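Gamma-glutamyl-gamma-aminobutyraldehyde dehydrogenase (Burkholderia cenocepacia, PDB 4LIH) probably oxidises aldehydes, among them gamma-glutamyl-gamma-aminobutyraldehyde, to carboxylic acids with NAD(P)+ as the electron acceptor. Local coordinates at residues H155-V169 / E491-R504. Numbering follows the deposited sequence.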
loop_
_atom_site.group_PDB
_atom_site.type_symbol
_atom_site.label_atom_id
_atom_site.label_comp_id
_atom_site.label_asym_id
_atom_site.label_seq_id
_atom_site.Cartn_x
_atom_site.Cartn_y
_atom_site.Cartn_z
ATOM N N HIS A 155 6.069 4.035 -20.855
ATOM C CA HIS A 155 6.862 2.794 -21.000
ATOM C C HIS A 155 8.315 2.986 -21.399
ATOM O O HIS A 155 9.131 2.082 -21.199
ATOM C CB HIS A 155 6.184 1.865 -22.010
ATOM C CG HIS A 155 4.882 1.327 -21.528
ATOM N ND1 HIS A 155 3.973 0.741 -22.373
ATOM C CD2 HIS A 155 4.314 1.311 -20.296
ATOM C CE1 HIS A 155 2.910 0.367 -21.690
ATOM N NE2 HIS A 155 3.074 0.731 -20.434
ATOM N N HIS A 156 8.663 4.149 -21.960
ATOM C CA HIS A 156 10.069 4.462 -22.206
ATOM C C HIS A 156 10.824 4.780 -20.910
ATOM O O HIS A 156 12.049 4.979 -20.930
ATOM C CB HIS A 156 10.238 5.620 -23.212
ATOM C CG HIS A 156 9.813 6.952 -22.678
ATOM N ND1 HIS A 156 8.489 7.277 -22.450
ATOM C CD2 HIS A 156 10.532 8.053 -22.355
ATOM C CE1 HIS A 156 8.417 8.507 -21.974
ATOM N NE2 HIS A 156 9.642 8.998 -21.908
ATOM N N LEU A 157 10.114 4.840 -19.788
ATOM C CA LEU A 157 10.761 5.045 -18.516
ATOM C C LEU A 157 10.645 3.811 -17.615
ATOM O O LEU A 157 9.686 3.027 -17.686
ATOM C CB LEU A 157 10.190 6.233 -17.740
ATOM C CG LEU A 157 10.106 7.618 -18.372
ATOM C CD1 LEU A 157 9.482 8.542 -17.327
ATOM C CD2 LEU A 157 11.502 8.080 -18.736
ATOM N N VAL A 158 11.658 3.669 -16.779
ATOM C CA VAL A 158 11.569 2.865 -15.562
ATOM C C VAL A 158 11.543 3.903 -14.448
ATOM O O VAL A 158 12.528 4.597 -14.213
ATOM C CB VAL A 158 12.732 1.874 -15.389
ATOM C CG1 VAL A 158 12.547 1.112 -14.099
ATOM C CG2 VAL A 158 12.779 0.868 -16.521
ATOM N N GLY A 159 10.380 4.032 -13.801
ATOM C CA GLY A 159 10.180 5.052 -12.770
ATOM C C GLY A 159 10.112 4.433 -11.391
ATOM O O GLY A 159 9.237 3.669 -11.158
ATOM N N LEU A 160 10.977 4.870 -10.479
ATOM C CA LEU A 160 11.092 4.284 -9.129
ATOM C C LEU A 160 10.912 5.385 -8.092
ATOM O O LEU A 160 11.354 6.534 -8.274
ATOM C CB LEU A 160 12.489 3.644 -8.929
ATOM C CG LEU A 160 13.101 2.682 -9.968
ATOM C CD1 LEU A 160 14.458 2.136 -9.493
ATOM C CD2 LEU A 160 12.156 1.553 -10.318
ATOM N N VAL A 161 10.219 5.078 -7.028
ATOM C CA VAL A 161 10.109 5.997 -5.941
ATOM C C VAL A 161 10.569 5.267 -4.689
ATOM O O VAL A 161 9.950 4.266 -4.273
ATOM C CB VAL A 161 8.681 6.482 -5.778
ATOM C CG1 VAL A 161 8.586 7.456 -4.619
ATOM C CG2 VAL A 161 8.196 7.084 -7.076
ATOM N N THR A 162 11.685 5.725 -4.136
ATOM C CA THR A 162 12.311 5.057 -2.969
ATOM C C THR A 162 12.420 6.014 -1.785
ATOM O O THR A 162 12.162 7.218 -1.904
ATOM C CB THR A 162 13.684 4.473 -3.388
ATOM O OG1 THR A 162 14.515 5.497 -3.941
ATOM C CG2 THR A 162 13.469 3.474 -4.510
ATOM N N ARG A 163 12.752 5.455 -0.635
ATOM C CA ARG A 163 13.033 6.226 0.569
ATOM C C ARG A 163 14.482 6.024 0.963
ATOM O O ARG A 163 14.963 4.902 0.931
ATOM C CB ARG A 163 12.085 5.800 1.688
ATOM C CG ARG A 163 10.730 6.531 1.620
ATOM C CD ARG A 163 9.819 6.198 2.804
ATOM N NE ARG A 163 8.565 6.941 2.653
ATOM C CZ ARG A 163 8.415 8.249 2.872
ATOM N NH1 ARG A 163 9.403 9.000 3.337
ATOM N NH2 ARG A 163 7.248 8.812 2.645
ATOM N N GLU A 164 15.163 7.110 1.339
ATOM C CA GLU A 164 16.517 7.016 1.869
ATOM C C GLU A 164 16.617 7.703 3.239
ATOM O O GLU A 164 15.947 8.715 3.507
ATOM C CB GLU A 164 17.538 7.690 0.897
ATOM C CG GLU A 164 17.475 7.113 -0.520
ATOM C CD GLU A 164 18.394 7.785 -1.544
ATOM O OE1 GLU A 164 18.810 8.968 -1.404
ATOM O OE2 GLU A 164 18.628 7.135 -2.598
ATOM N N PRO A 165 17.463 7.183 4.110
ATOM C CA PRO A 165 17.740 7.897 5.353
ATOM C C PRO A 165 18.194 9.331 5.151
ATOM O O PRO A 165 18.901 9.645 4.170
ATOM C CB PRO A 165 18.827 7.068 6.009
ATOM C CG PRO A 165 19.451 6.316 4.903
ATOM C CD PRO A 165 18.363 6.038 3.903
ATOM N N VAL A 166 17.776 10.200 6.070
ATOM C CA VAL A 166 18.019 11.662 5.927
ATOM C C VAL A 166 19.509 11.964 6.288
ATOM O O VAL A 166 20.144 12.895 5.756
ATOM C CB VAL A 166 16.923 12.454 6.731
ATOM C CG1 VAL A 166 17.122 12.336 8.213
ATOM C CG2 VAL A 166 16.818 13.916 6.344
ATOM N N GLY A 167 20.076 11.145 7.148
ATOM C CA GLY A 167 21.493 11.318 7.603
ATOM C C GLY A 167 21.660 11.360 9.112
ATOM O O GLY A 167 21.645 10.327 9.786
ATOM N N VAL A 168 21.923 12.553 9.645
ATOM C CA VAL A 168 22.102 12.707 11.064
ATOM C C VAL A 168 20.826 13.230 11.734
ATOM O O VAL A 168 20.309 14.350 11.398
ATOM C CB VAL A 168 23.298 13.648 11.415
ATOM C CG1 VAL A 168 23.334 13.875 12.908
ATOM C CG2 VAL A 168 24.648 13.086 10.903
ATOM N N VAL A 169 20.318 12.440 12.691
ATOM C CA VAL A 169 19.072 12.775 13.419
ATOM C C VAL A 169 19.383 13.124 14.862
ATOM O O VAL A 169 20.084 12.380 15.523
ATOM C CB VAL A 169 18.096 11.596 13.387
ATOM C CG1 VAL A 169 16.867 11.879 14.203
ATOM C CG2 VAL A 169 17.692 11.261 11.945
ATOM N N GLU A 491 8.740 8.358 7.980
ATOM C CA GLU A 491 8.718 9.500 7.061
ATOM C C GLU A 491 9.503 10.672 7.652
ATOM O O GLU A 491 10.087 11.483 6.919
ATOM C CB GLU A 491 7.272 9.911 6.725
ATOM C CG GLU A 491 6.294 8.740 6.461
ATOM C CD GLU A 491 4.816 9.167 6.286
ATOM O OE1 GLU A 491 4.511 10.363 6.392
ATOM O OE2 GLU A 491 3.923 8.312 6.049
ATOM N N LYS A 492 9.558 10.746 8.975
ATOM C CA LYS A 492 10.267 11.838 9.642
ATOM C C LYS A 492 11.777 11.746 9.488
ATOM O O LYS A 492 12.467 12.738 9.701
ATOM C CB LYS A 492 9.910 11.865 11.129
ATOM C CG LYS A 492 8.423 11.916 11.392
ATOM C CD LYS A 492 8.115 12.269 12.820
ATOM C CE LYS A 492 8.860 11.382 13.817
ATOM N NZ LYS A 492 8.636 9.950 13.542
ATOM N N TYR A 493 12.273 10.568 9.093
ATOM C CA TYR A 493 13.709 10.222 9.156
ATOM C C TYR A 493 14.244 9.764 7.797
ATOM O O TYR A 493 15.402 9.241 7.719
ATOM C CB TYR A 493 13.883 9.095 10.178
ATOM C CG TYR A 493 13.374 9.440 11.567
ATOM C CD1 TYR A 493 13.845 10.568 12.244
ATOM C CD2 TYR A 493 12.417 8.661 12.189
ATOM C CE1 TYR A 493 13.380 10.893 13.507
ATOM C CE2 TYR A 493 11.911 9.010 13.421
ATOM C CZ TYR A 493 12.408 10.108 14.093
ATOM O OH TYR A 493 11.937 10.447 15.324
ATOM N N THR A 494 13.390 9.883 6.756
ATOM C CA THR A 494 13.726 9.532 5.380
ATOM C C THR A 494 13.326 10.656 4.427
ATOM O O THR A 494 12.494 11.497 4.767
ATOM C CB THR A 494 13.019 8.223 4.909
ATOM O OG1 THR A 494 11.611 8.371 5.019
ATOM C CG2 THR A 494 13.403 7.063 5.776
ATOM N N GLU A 495 13.915 10.637 3.231
ATOM C CA GLU A 495 13.477 11.421 2.098
ATOM C C GLU A 495 12.989 10.501 0.993
ATOM O O GLU A 495 13.511 9.401 0.799
ATOM C CB GLU A 495 14.608 12.254 1.532
ATOM C CG GLU A 495 15.261 13.168 2.546
ATOM C CD GLU A 495 14.474 14.441 2.782
ATOM O OE1 GLU A 495 14.943 15.228 3.647
ATOM O OE2 GLU A 495 13.416 14.694 2.107
ATOM N N LEU A 496 12.004 10.997 0.262
ATOM C CA LEU A 496 11.601 10.409 -0.996
ATOM C C LEU A 496 12.490 10.851 -2.122
ATOM O O LEU A 496 12.926 12.025 -2.223
ATOM C CB LEU A 496 10.140 10.794 -1.360
ATOM C CG LEU A 496 9.065 10.197 -0.421
ATOM C CD1 LEU A 496 7.794 11.047 -0.381
ATOM C CD2 LEU A 496 8.682 8.818 -0.887
ATOM N N LYS A 497 12.698 9.898 -3.005
ATOM C CA LYS A 497 13.406 10.117 -4.239
ATOM C C LYS A 497 12.609 9.482 -5.384
ATOM O O LYS A 497 12.267 8.325 -5.293
ATOM C CB LYS A 497 14.824 9.508 -4.167
ATOM C CG LYS A 497 15.581 9.619 -5.514
ATOM C CD LYS A 497 16.985 8.994 -5.393
ATOM C CE LYS A 497 17.989 9.859 -4.626
ATOM N NZ LYS A 497 19.274 9.124 -4.527
ATOM N N SER A 498 12.357 10.262 -6.434
ATOM C CA SER A 498 11.876 9.791 -7.711
ATOM C C SER A 498 13.088 9.606 -8.650
ATOM O O SER A 498 13.844 10.561 -8.873
ATOM C CB SER A 498 10.883 10.815 -8.288
ATOM O OG SER A 498 9.657 10.828 -7.537
ATOM N N THR A 499 13.295 8.383 -9.149
ATOM C CA THR A 499 14.292 8.102 -10.163
ATOM C C THR A 499 13.592 7.780 -11.497
ATOM O O THR A 499 12.848 6.814 -11.584
ATOM C CB THR A 499 15.196 6.933 -9.737
ATOM O OG1 THR A 499 15.785 7.208 -8.452
ATOM C CG2 THR A 499 16.317 6.762 -10.750
ATOM N N LEU A 500 13.778 8.637 -12.525
ATOM C CA LEU A 500 13.211 8.368 -13.838
ATOM C C LEU A 500 14.325 7.900 -14.774
ATOM O O LEU A 500 15.206 8.687 -15.117
ATOM C CB LEU A 500 12.543 9.626 -14.389
ATOM C CG LEU A 500 11.286 10.229 -13.699
ATOM C CD1 LEU A 500 11.649 10.844 -12.351
ATOM C CD2 LEU A 500 10.619 11.264 -14.580
ATOM N N ILE A 501 14.255 6.636 -15.188
ATOM C CA ILE A 501 15.311 6.039 -15.964
ATOM C C ILE A 501 14.817 5.955 -17.386
ATOM O O ILE A 501 13.939 5.147 -17.667
ATOM C CB ILE A 501 15.689 4.622 -15.447
ATOM C CG1 ILE A 501 16.099 4.652 -13.978
ATOM C CG2 ILE A 501 16.754 4.001 -16.350
ATOM C CD1 ILE A 501 16.404 3.298 -13.350
ATOM N N ARG A 502 15.376 6.760 -18.292
ATOM C CA ARG A 502 14.911 6.734 -19.671
ATOM C C ARG A 502 15.683 5.747 -20.535
ATOM O O ARG A 502 16.891 5.864 -20.713
ATOM C CB ARG A 502 14.952 8.124 -20.264
ATOM C CG ARG A 502 14.395 8.197 -21.661
ATOM C CD ARG A 502 14.165 9.610 -22.113
ATOM N NE ARG A 502 13.813 9.579 -23.520
ATOM C CZ ARG A 502 13.569 10.651 -24.258
ATOM N NH1 ARG A 502 13.551 11.863 -23.708
ATOM N NH2 ARG A 502 13.342 10.491 -25.558
ATOM N N LEU A 503 14.960 4.770 -21.055
ATOM C CA LEU A 503 15.543 3.664 -21.795
ATOM C C LEU A 503 15.764 3.992 -23.272
ATOM O O LEU A 503 16.593 3.375 -23.922
ATOM C CB LEU A 503 14.615 2.455 -21.697
ATOM C CG LEU A 503 14.200 1.938 -20.309
ATOM C CD1 LEU A 503 13.283 0.725 -20.473
ATOM C CD2 LEU A 503 15.435 1.586 -19.501
ATOM N N ARG A 504 15.010 4.962 -23.779
ATOM C CA ARG A 504 15.095 5.382 -25.166
ATOM C C ARG A 504 14.325 6.705 -25.307
ATOM O O ARG A 504 13.430 7.021 -24.500
ATOM C CB ARG A 504 14.431 4.338 -26.073
ATOM C CG ARG A 504 12.970 4.110 -25.722
ATOM C CD ARG A 504 12.335 2.982 -26.501
ATOM N NE ARG A 504 11.418 2.310 -25.594
ATOM C CZ ARG A 504 11.732 1.254 -24.839
ATOM N NH1 ARG A 504 12.937 0.679 -24.920
ATOM N NH2 ARG A 504 10.826 0.761 -24.023
ATOM O OXT ARG A 504 14.580 7.445 -26.252
HETATM O O HOH W 1 13.964 6.319 -6.597
HETATM O O HOH W 2 9.933 11.896 3.945
#
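Val158 and Ile501, Leu160 and Thr499, Thr162 and Lys497, and Glu164 and Glu495 are the hydrogen-bonded pairs of a long antiparallel ribbon, the oligomerisation arm of the aldehyde dehydrogenase fold. In each pair both backbone N-H groups find the opposite carbonyl, and Leu503 N extends the ladder to His156 O at 2.9 Å. Carbonyls also receive CA-H groups from the intervening residues, as where Val161 CA lies 3.2 Å from Lys497 O. Water 1 donates to that same Lys497 O and bonds the hydroxyls of Thr162 and Thr499. Ser498 to Ile501 pair further with a parallel strand of a second subunit, so the sheet continues across the interface.

Along one face, Lys497 bends at chi3 (-75°) and brings NZ to the syn side of Glu164 OE2, 2.8 Å away, in a salt bridge. Leu453 O of the second subunit also takes a bond from NZ, and Tyr476 of that subunit reaches Glu164 OE1.

On the other face, the Arg163 guanidinium is sandwiched between Leu496 CD2, 3.7 Å above its plane and over its centre, and Glu491 CG on the opposite face, near the rim. Its NH1 has two acceptors: water 2, in the guanidinium plane at 3.0 Å, and Thr494 OG1, 22° out of that plane at 2.8 Å.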